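PDB 5JGF: vacuolar aminopeptidase 1 from Saccharomyces cerevisiae, which removes N-terminal amino acids from peptides and proteins in the vacuole, using zinc, and is the major cargo of the cytoplasm-to-vacuole targeting pathway. Local coordinates for residues Asn7-Phe15 and Ser446-Lys454; Phe73-Ala81 and Ser320-Asp330. All coordinates share one frame; numbering follows the deposited sequence.

The chain starts with helix 7-21. Its first turns meet the start of the last helix, 448-468, in contact 1. This closes a loop of 430 residues and joins the two terminal helices of the chain. Contact 2 falls wholly within that loop. There, strand 69-76 of the nine-stranded mixed sheet and the turn after it meet the end of helix 312-324 and the residues that lead to helix 331-336. That closes a shorter loop of 238 residues, so the two contacts nest and do not cross. The centres of contact 1 and contact 2 are about 34 Å apart. Contact 1 lies nearer the centre of the folded subunit.

Contact 1 of 2, residues Asn7-Phe15 and Ser446-Lys454; sequences NYEDIAQEF and SKDVGLGVK
Y8 and I11 pack on G450 where two helices cross in the M18 zinc aminopeptidase fold. Segments 7-15 and 448-454 run at 101° to each other, and their axes come within 8.3 Å. The tight part centres on G450. Its CA lies 3.8 Å from I11 CG2, and its C lies 3.5 Å from Y8 CE2. A CB at this position would collide with Y8 CD2, so the glycine allows the close approach. V449 continues the apolar part. Its CG1 meets CG1 of I11, and its CG2 meets CD2 of F15. Helix 261-278 backs this side: F268 sets its ring edge-to-face with F15, and L265 touches both F15 and V449. The zinc ligand D262 is on that helix, with its side chain about 9 Å from the side chain of F15.

The rim at K447 and K454 is the looser, solvent-facing side, and the partly exposed Y8 spans both parts. K447, an exposed residue, bends at chi3 (58°) and brings CE over one face of the Y8 ring. NZ then makes a cation-pi contact, 4.5 Å from the ring centroid and 9° off the normal. At the edge of the same ring lies L451 N, and L451 CD2 touches CE2. K454 passes the phenol oxygen with CD, while its NZ goes on to a salt bridge with D398.

A water bridges the two segments beside this ring. It donates to Y8 O and S446 O, each at 2.8 Å, and accepts from G450 N at 3.0 Å, so it links S446 O to the amide four residues on.

Contact 2 of 2, residues Phe73-Ala81 and Ser320-Asp330; sequences FILGKNWRA and SSSAFTKKPVD
F324 N bonds to S320 O at 2.8 Å in the last turn of helix 312-324, and both side chains meet segment 73-81. Here the helix packs against the end of strand 69-76 in the mixed sheet, away from the zinc site. CG of F324 is anti to its backbone N (chi1 -180°), which sends the ring toward the turn after the strand. Two carbonyl oxygens lie at the ring edge: K77 O is 3.3 Å from F324 CZ, and W79 O is 3.4 Å from F324 CE1. G76 O also meets CZ, and it accepts W79 N at 3.0 Å to close a type I beta turn. L75 CG lies over one face, toward the rim, and L75 CD2 is 3.7 Å from F324 CD2. F324 CE1 and CD1 lie at the edge of the W79 indole, nearest CE3, while W79 NE1 bonds to G84 O. With an alanine in place of F324, L75 and W79 would probably face a gap. Further along, V329 CG1 touches A81 CB and W79 CH2. At the strand side, S320 OG lies 3.1 Å from F73 CE1 and is hydrogen-bonded to V316 O. The helix thus probably meets the turn through weakly polar C-H...O approaches and apolar packing, while backbone bonds hold the turn itself.

Contact 1 of 2, residues Asn7-Phe15 and Ser446-Lys454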
loop_
_atom_site.group_PDB
_atom_site.type_symbol
_atom_site.label_atom_id
_atom_site.label_comp_id
_atom_site.label_asym_id
_atom_site.label_seq_id
_atom_site.Cartn_x
_atom_site.Cartn_y
_atom_site.Cartn_z
ATOM N N ASN D 7 18.658 52.595 -27.254
ATOM C CA ASN D 7 18.923 52.821 -25.839
ATOM C C ASN D 7 18.615 51.562 -25.037
ATOM O O ASN D 7 19.349 51.208 -24.115
ATOM C CB ASN D 7 18.086 53.982 -25.327
ATOM N N TYR D 8 17.521 50.891 -25.387
ATOM C CA TYR D 8 17.134 49.666 -24.692
ATOM C C TYR D 8 18.127 48.544 -24.963
ATOM O O TYR D 8 18.433 47.744 -24.075
ATOM C CB TYR D 8 15.732 49.226 -25.112
ATOM C CG TYR D 8 14.618 50.105 -24.581
ATOM C CD1 TYR D 8 14.267 51.297 -25.220
ATOM C CD2 TYR D 8 13.944 49.766 -23.413
ATOM C CE1 TYR D 8 13.272 52.131 -24.697
ATOM C CE2 TYR D 8 12.954 50.589 -22.882
ATOM C CZ TYR D 8 12.622 51.767 -23.525
ATOM O OH TYR D 8 11.650 52.581 -22.987
ATOM N N GLU D 9 18.619 48.475 -26.195
ATOM C CA GLU D 9 19.601 47.464 -26.559
ATOM C C GLU D 9 20.913 47.689 -25.818
ATOM O O GLU D 9 21.532 46.747 -25.327
ATOM C CB GLU D 9 19.848 47.499 -28.066
ATOM C CG GLU D 9 18.766 46.826 -28.889
ATOM C CD GLU D 9 18.757 47.309 -30.332
ATOM O OE1 GLU D 9 19.802 47.810 -30.784
ATOM O OE2 GLU D 9 17.718 47.206 -31.026
ATOM N N ASP D 10 21.337 48.945 -25.753
ATOM C CA ASP D 10 22.574 49.296 -25.071
ATOM C C ASP D 10 22.501 48.989 -23.579
ATOM O O ASP D 10 23.423 48.409 -23.011
ATOM C CB ASP D 10 22.897 50.781 -25.279
ATOM C CG ASP D 10 23.294 51.098 -26.714
ATOM O OD1 ASP D 10 23.662 50.160 -27.456
ATOM O OD2 ASP D 10 23.253 52.286 -27.099
ATOM N N ILE D 11 21.402 49.369 -22.939
ATOM C CA ILE D 11 21.279 49.111 -21.511
ATOM C C ILE D 11 21.182 47.604 -21.249
ATOM O O ILE D 11 21.665 47.116 -20.228
ATOM C CB ILE D 11 20.059 49.850 -20.898
ATOM C CG1 ILE D 11 20.163 49.834 -19.372
ATOM C CG2 ILE D 11 18.763 49.203 -21.346
ATOM C CD1 ILE D 11 21.423 50.491 -18.842
ATOM N N ALA D 12 20.572 46.868 -22.174
ATOM C CA ALA D 12 20.463 45.417 -22.033
ATOM C C ALA D 12 21.869 44.823 -22.036
ATOM O O ALA D 12 22.175 43.929 -21.247
ATOM C CB ALA D 12 19.641 44.828 -23.181
ATOM N N GLN D 13 22.724 45.324 -22.925
ATOM C CA GLN D 13 24.101 44.846 -23.010
ATOM C C GLN D 13 24.893 45.235 -21.767
ATOM O O GLN D 13 25.711 44.456 -21.275
ATOM C CB GLN D 13 24.800 45.408 -24.252
ATOM C CG GLN D 13 24.406 44.735 -25.559
ATOM C CD GLN D 13 24.624 43.229 -25.531
ATOM O OE1 GLN D 13 25.671 42.745 -25.097
ATOM N NE2 GLN D 13 23.634 42.484 -26.004
ATOM N N GLU D 14 24.659 46.445 -21.263
ATOM C CA GLU D 14 25.356 46.898 -20.064
ATOM C C GLU D 14 24.992 45.972 -18.912
ATOM O O GLU D 14 25.844 45.625 -18.093
ATOM C CB GLU D 14 24.958 48.332 -19.704
ATOM C CG GLU D 14 25.570 49.408 -20.590
ATOM C CD GLU D 14 27.090 49.382 -20.583
ATOM O OE1 GLU D 14 27.685 49.199 -19.500
ATOM O OE2 GLU D 14 27.691 49.556 -21.665
ATOM N N PHE D 15 23.722 45.578 -18.848
ATOM C CA PHE D 15 23.267 44.683 -17.790
ATOM C C PHE D 15 23.970 43.331 -17.902
ATOM O O PHE D 15 24.440 42.781 -16.906
ATOM C CB PHE D 15 21.749 44.477 -17.865
ATOM C CG PHE D 15 21.222 43.495 -16.848
ATOM C CD1 PHE D 15 21.289 43.781 -15.487
ATOM C CD2 PHE D 15 20.690 42.273 -17.251
ATOM C CE1 PHE D 15 20.836 42.857 -14.535
ATOM C CE2 PHE D 15 20.235 41.343 -16.310
ATOM C CZ PHE D 15 20.309 41.638 -14.951
ATOM N N SER D 446 14.221 41.271 -23.550
ATOM C CA SER D 446 15.400 42.074 -23.873
ATOM C C SER D 446 15.155 43.575 -23.650
ATOM O O SER D 446 16.104 44.341 -23.486
ATOM C CB SER D 446 15.833 41.821 -25.318
ATOM O OG SER D 446 14.776 42.081 -26.225
ATOM N N LYS D 447 13.891 43.992 -23.643
ATOM C CA LYS D 447 13.534 45.396 -23.408
ATOM C C LYS D 447 13.225 45.694 -21.936
ATOM O O LYS D 447 13.127 46.855 -21.532
ATOM C CB LYS D 447 12.286 45.786 -24.221
ATOM C CG LYS D 447 12.487 46.108 -25.691
ATOM C CD LYS D 447 11.283 46.891 -26.239
ATOM C CE LYS D 447 11.063 48.185 -25.445
ATOM N NZ LYS D 447 10.050 49.067 -26.094
ATOM N N ASP D 448 13.064 44.650 -21.135
ATOM C CA ASP D 448 12.702 44.834 -19.735
ATOM C C ASP D 448 13.673 45.569 -18.818
ATOM O O ASP D 448 13.244 46.250 -17.888
ATOM C CB ASP D 448 12.287 43.485 -19.141
ATOM C CG ASP D 448 10.895 43.074 -19.597
ATOM O OD1 ASP D 448 10.698 41.917 -20.023
ATOM O OD2 ASP D 448 9.988 43.929 -19.532
ATOM N N VAL D 449 14.972 45.458 -19.063
ATOM C CA VAL D 449 15.924 46.192 -18.236
ATOM C C VAL D 449 15.633 47.682 -18.446
ATOM O O VAL D 449 15.484 48.444 -17.488
ATOM C CB VAL D 449 17.387 45.902 -18.647
ATOM C CG1 VAL D 449 18.336 46.796 -17.860
ATOM C CG2 VAL D 449 17.718 44.436 -18.391
ATOM N N GLY D 450 15.526 48.079 -19.712
ATOM C CA GLY D 450 15.249 49.469 -20.041
ATOM C C GLY D 450 13.898 49.953 -19.545
ATOM O O GLY D 450 13.779 51.072 -19.046
ATOM N N LEU D 451 12.870 49.122 -19.686
ATOM C CA LEU D 451 11.541 49.510 -19.232
ATOM C C LEU D 451 11.545 49.660 -17.709
ATOM O O LEU D 451 10.827 50.498 -17.157
ATOM C CB LEU D 451 10.504 48.469 -19.673
ATOM C CG LEU D 451 10.263 48.405 -21.189
ATOM C CD1 LEU D 451 9.405 47.195 -21.525
ATOM C CD2 LEU D 451 9.586 49.686 -21.663
ATOM N N GLY D 452 12.360 48.849 -17.040
ATOM C CA GLY D 452 12.458 48.921 -15.593
ATOM C C GLY D 452 13.098 50.234 -15.175
ATOM O O GLY D 452 12.581 50.946 -14.310
ATOM N N VAL D 453 14.230 50.555 -15.794
ATOM C CA VAL D 453 14.929 51.802 -15.498
ATOM C C VAL D 453 13.983 52.980 -15.719
ATOM O O VAL D 453 13.905 53.896 -14.898
ATOM C CB VAL D 453 16.160 51.988 -16.413
ATOM C CG1 VAL D 453 16.756 53.385 -16.213
ATOM C CG2 VAL D 453 17.206 50.924 -16.103
ATOM N N LYS D 454 13.262 52.946 -16.833
ATOM C CA LYS D 454 12.332 54.014 -17.172
ATOM C C LYS D 454 11.277 54.189 -16.087
ATOM O O LYS D 454 10.984 55.309 -15.668
ATOM C CB LYS D 454 11.664 53.718 -18.520
ATOM C CG LYS D 454 10.730 54.816 -19.011
ATOM C CD LYS D 454 10.287 54.548 -20.447
ATOM C CE LYS D 454 8.774 54.456 -20.571
ATOM N NZ LYS D 454 8.085 55.711 -20.160
HETATM O O HOH W 1 16.585 46.780 -22.197
#

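Contact 2 of 2, residues Phe73-Ala81 and Ser320-Asp330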
loop_
_atom_site.group_PDB
_atom_site.type_symbol
_atom_site.label_atom_id
_atom_site.label_comp_id
_atom_site.label_asym_id
_atom_site.label_seq_id
_atom_site.Cartn_x
_atom_site.Cartn_y
_atom_site.Cartn_z
ATOM N N PHE D 73 21.797 57.402 -1.194
ATOM C CA PHE D 73 20.718 58.346 -0.986
ATOM C C PHE D 73 21.043 59.779 -1.381
ATOM O O PHE D 73 22.207 60.181 -1.445
ATOM C CB PHE D 73 20.239 58.288 0.472
ATOM C CG PHE D 73 21.323 58.523 1.496
ATOM C CD1 PHE D 73 21.429 59.749 2.147
ATOM C CD2 PHE D 73 22.208 57.504 1.842
ATOM C CE1 PHE D 73 22.396 59.956 3.138
ATOM C CE2 PHE D 73 23.177 57.700 2.829
ATOM C CZ PHE D 73 23.270 58.929 3.479
ATOM N N ILE D 74 19.984 60.524 -1.670
ATOM C CA ILE D 74 20.076 61.920 -2.068
ATOM C C ILE D 74 19.192 62.694 -1.097
ATOM O O ILE D 74 17.990 62.440 -1.007
ATOM C CB ILE D 74 19.548 62.122 -3.498
ATOM C CG1 ILE D 74 20.241 61.143 -4.450
ATOM C CG2 ILE D 74 19.790 63.564 -3.946
ATOM C CD1 ILE D 74 19.656 61.135 -5.851
ATOM N N LEU D 75 19.794 63.629 -0.371
ATOM C CA LEU D 75 19.072 64.428 0.611
ATOM C C LEU D 75 19.075 65.898 0.204
ATOM O O LEU D 75 20.134 66.507 0.061
ATOM C CB LEU D 75 19.725 64.256 1.984
ATOM C CG LEU D 75 19.188 65.048 3.182
ATOM C CD1 LEU D 75 17.702 64.780 3.390
ATOM C CD2 LEU D 75 19.979 64.657 4.418
ATOM N N GLY D 76 17.885 66.459 0.019
ATOM C CA GLY D 76 17.779 67.848 -0.389
ATOM C C GLY D 76 17.907 68.837 0.751
ATOM O O GLY D 76 17.444 68.587 1.862
ATOM N N LYS D 77 18.536 69.973 0.468
ATOM C CA LYS D 77 18.730 71.014 1.468
ATOM C C LYS D 77 17.406 71.468 2.065
ATOM O O LYS D 77 17.337 71.826 3.240
ATOM C CB LYS D 77 19.443 72.214 0.840
ATOM C CG LYS D 77 19.581 73.413 1.765
ATOM C CD LYS D 77 20.251 74.578 1.050
ATOM C CE LYS D 77 20.292 75.820 1.930
ATOM N NZ LYS D 77 20.842 76.996 1.191
ATOM N N ASN D 78 16.352 71.440 1.256
ATOM C CA ASN D 78 15.039 71.880 1.711
ATOM C C ASN D 78 14.107 70.761 2.154
ATOM O O ASN D 78 12.905 70.971 2.308
ATOM C CB ASN D 78 14.367 72.706 0.615
ATOM C CG ASN D 78 15.185 73.920 0.233
ATOM O OD1 ASN D 78 15.662 74.646 1.103
ATOM N ND2 ASN D 78 15.350 74.150 -1.067
ATOM N N TRP D 79 14.658 69.573 2.369
ATOM C CA TRP D 79 13.837 68.448 2.805
ATOM C C TRP D 79 13.302 68.664 4.216
ATOM O O TRP D 79 13.962 69.276 5.058
ATOM C CB TRP D 79 14.650 67.148 2.780
ATOM C CG TRP D 79 13.877 65.960 3.296
ATOM C CD1 TRP D 79 12.882 65.283 2.647
ATOM C CD2 TRP D 79 14.008 65.343 4.584
ATOM N NE1 TRP D 79 12.385 64.285 3.452
ATOM C CE2 TRP D 79 13.058 64.297 4.645
ATOM C CE3 TRP D 79 14.836 65.571 5.693
ATOM C CZ2 TRP D 79 12.911 63.479 5.772
ATOM C CZ3 TRP D 79 14.692 64.757 6.816
ATOM C CH2 TRP D 79 13.734 63.721 6.844
ATOM N N ARG D 80 12.094 68.169 4.462
ATOM C CA ARG D 80 11.475 68.246 5.779
ATOM C C ARG D 80 10.704 66.947 5.973
ATOM O O ARG D 80 10.304 66.312 4.998
ATOM C CB ARG D 80 10.548 69.466 5.889
ATOM C CG ARG D 80 9.447 69.547 4.857
ATOM C CD ARG D 80 8.871 70.961 4.807
ATOM N NE ARG D 80 7.869 71.117 3.756
ATOM C CZ ARG D 80 6.582 70.815 3.892
ATOM N NH1 ARG D 80 6.126 70.340 5.045
ATOM N NH2 ARG D 80 5.751 70.986 2.872
ATOM N N ALA D 81 10.515 66.556 7.229
ATOM C CA ALA D 81 9.830 65.316 7.585
ATOM C C ALA D 81 8.566 65.003 6.794
ATOM O O ALA D 81 8.364 63.867 6.359
ATOM C CB ALA D 81 9.510 65.318 9.072
ATOM N N SER D 320 20.905 60.356 8.943
ATOM C CA SER D 320 20.908 61.482 8.016
ATOM C C SER D 320 20.083 62.651 8.538
ATOM O O SER D 320 20.559 63.787 8.576
ATOM C CB SER D 320 20.370 61.039 6.651
ATOM O OG SER D 320 21.257 60.119 6.042
ATOM N N SER D 321 18.848 62.366 8.939
ATOM C CA SER D 321 17.959 63.399 9.451
ATOM C C SER D 321 18.529 64.044 10.715
ATOM O O SER D 321 18.295 65.226 10.972
ATOM C CB SER D 321 16.566 62.818 9.728
ATOM O OG SER D 321 16.606 61.781 10.691
ATOM N N SER D 322 19.283 63.273 11.495
ATOM C CA SER D 322 19.886 63.797 12.719
ATOM C C SER D 322 21.041 64.744 12.412
ATOM O O SER D 322 21.153 65.807 13.014
ATOM C CB SER D 322 20.388 62.657 13.609
ATOM O OG SER D 322 19.305 61.958 14.198
ATOM N N ALA D 323 21.898 64.357 11.473
ATOM C CA ALA D 323 23.048 65.178 11.105
ATOM C C ALA D 323 22.632 66.384 10.267
ATOM O O ALA D 323 23.238 67.449 10.342
ATOM C CB ALA D 323 24.054 64.334 10.334
ATOM N N PHE D 324 21.589 66.189 9.472
ATOM C CA PHE D 324 21.045 67.198 8.571
ATOM C C PHE D 324 20.690 68.545 9.195
ATOM O O PHE D 324 21.084 69.594 8.688
ATOM C CB PHE D 324 19.800 66.616 7.896
ATOM C CG PHE D 324 19.134 67.544 6.927
ATOM C CD1 PHE D 324 17.784 67.849 7.065
ATOM C CD2 PHE D 324 19.833 68.067 5.847
ATOM C CE1 PHE D 324 17.140 68.657 6.137
ATOM C CE2 PHE D 324 19.196 68.877 4.912
ATOM C CZ PHE D 324 17.849 69.171 5.057
ATOM N N THR D 325 19.939 68.512 10.289
ATOM C CA THR D 325 19.499 69.737 10.943
ATOM C C THR D 325 19.641 69.692 12.457
ATOM O O THR D 325 19.743 68.621 13.047
ATOM C CB THR D 325 18.022 70.017 10.600
ATOM O OG1 THR D 325 17.564 71.164 11.328
ATOM C CG2 THR D 325 17.158 68.807 10.959
ATOM N N LYS D 326 19.641 70.867 13.081
ATOM C CA LYS D 326 19.759 70.966 14.530
ATOM C C LYS D 326 18.397 70.729 15.174
ATOM O O LYS D 326 18.307 70.361 16.345
ATOM C CB LYS D 326 20.296 72.345 14.920
ATOM N N LYS D 327 17.340 70.945 14.401
ATOM C CA LYS D 327 15.982 70.752 14.887
ATOM C C LYS D 327 15.634 69.266 14.906
ATOM O O LYS D 327 16.090 68.500 14.056
ATOM C CB LYS D 327 15.000 71.505 13.999
ATOM N N PRO D 328 14.823 68.841 15.886
ATOM C CA PRO D 328 14.420 67.436 16.002
ATOM C C PRO D 328 13.559 67.015 14.817
ATOM O O PRO D 328 12.698 67.771 14.367
ATOM C CB PRO D 328 13.635 67.406 17.313
ATOM C CG PRO D 328 14.224 68.551 18.097
ATOM C CD PRO D 328 14.341 69.616 17.041
ATOM N N VAL D 329 13.799 65.810 14.312
ATOM C CA VAL D 329 13.024 65.293 13.192
ATOM C C VAL D 329 12.151 64.146 13.679
ATOM O O VAL D 329 12.639 63.206 14.302
ATOM C CB VAL D 329 13.940 64.790 12.055
ATOM C CG1 VAL D 329 13.102 64.143 10.956
ATOM C CG2 VAL D 329 14.740 65.950 11.487
ATOM N N ASP D 330 10.856 64.240 13.399
ATOM C CA ASP D 330 9.891 63.225 13.803
ATOM C C ASP D 330 9.894 62.103 12.766
ATOM O O ASP D 330 9.251 62.214 11.725
ATOM C CB ASP D 330 8.500 63.861 13.900
ATOM C CG ASP D 330 7.417 62.869 14.290
ATOM O OD1 ASP D 330 7.739 61.705 14.609
ATOM O OD2 ASP D 330 6.233 63.266 14.282
#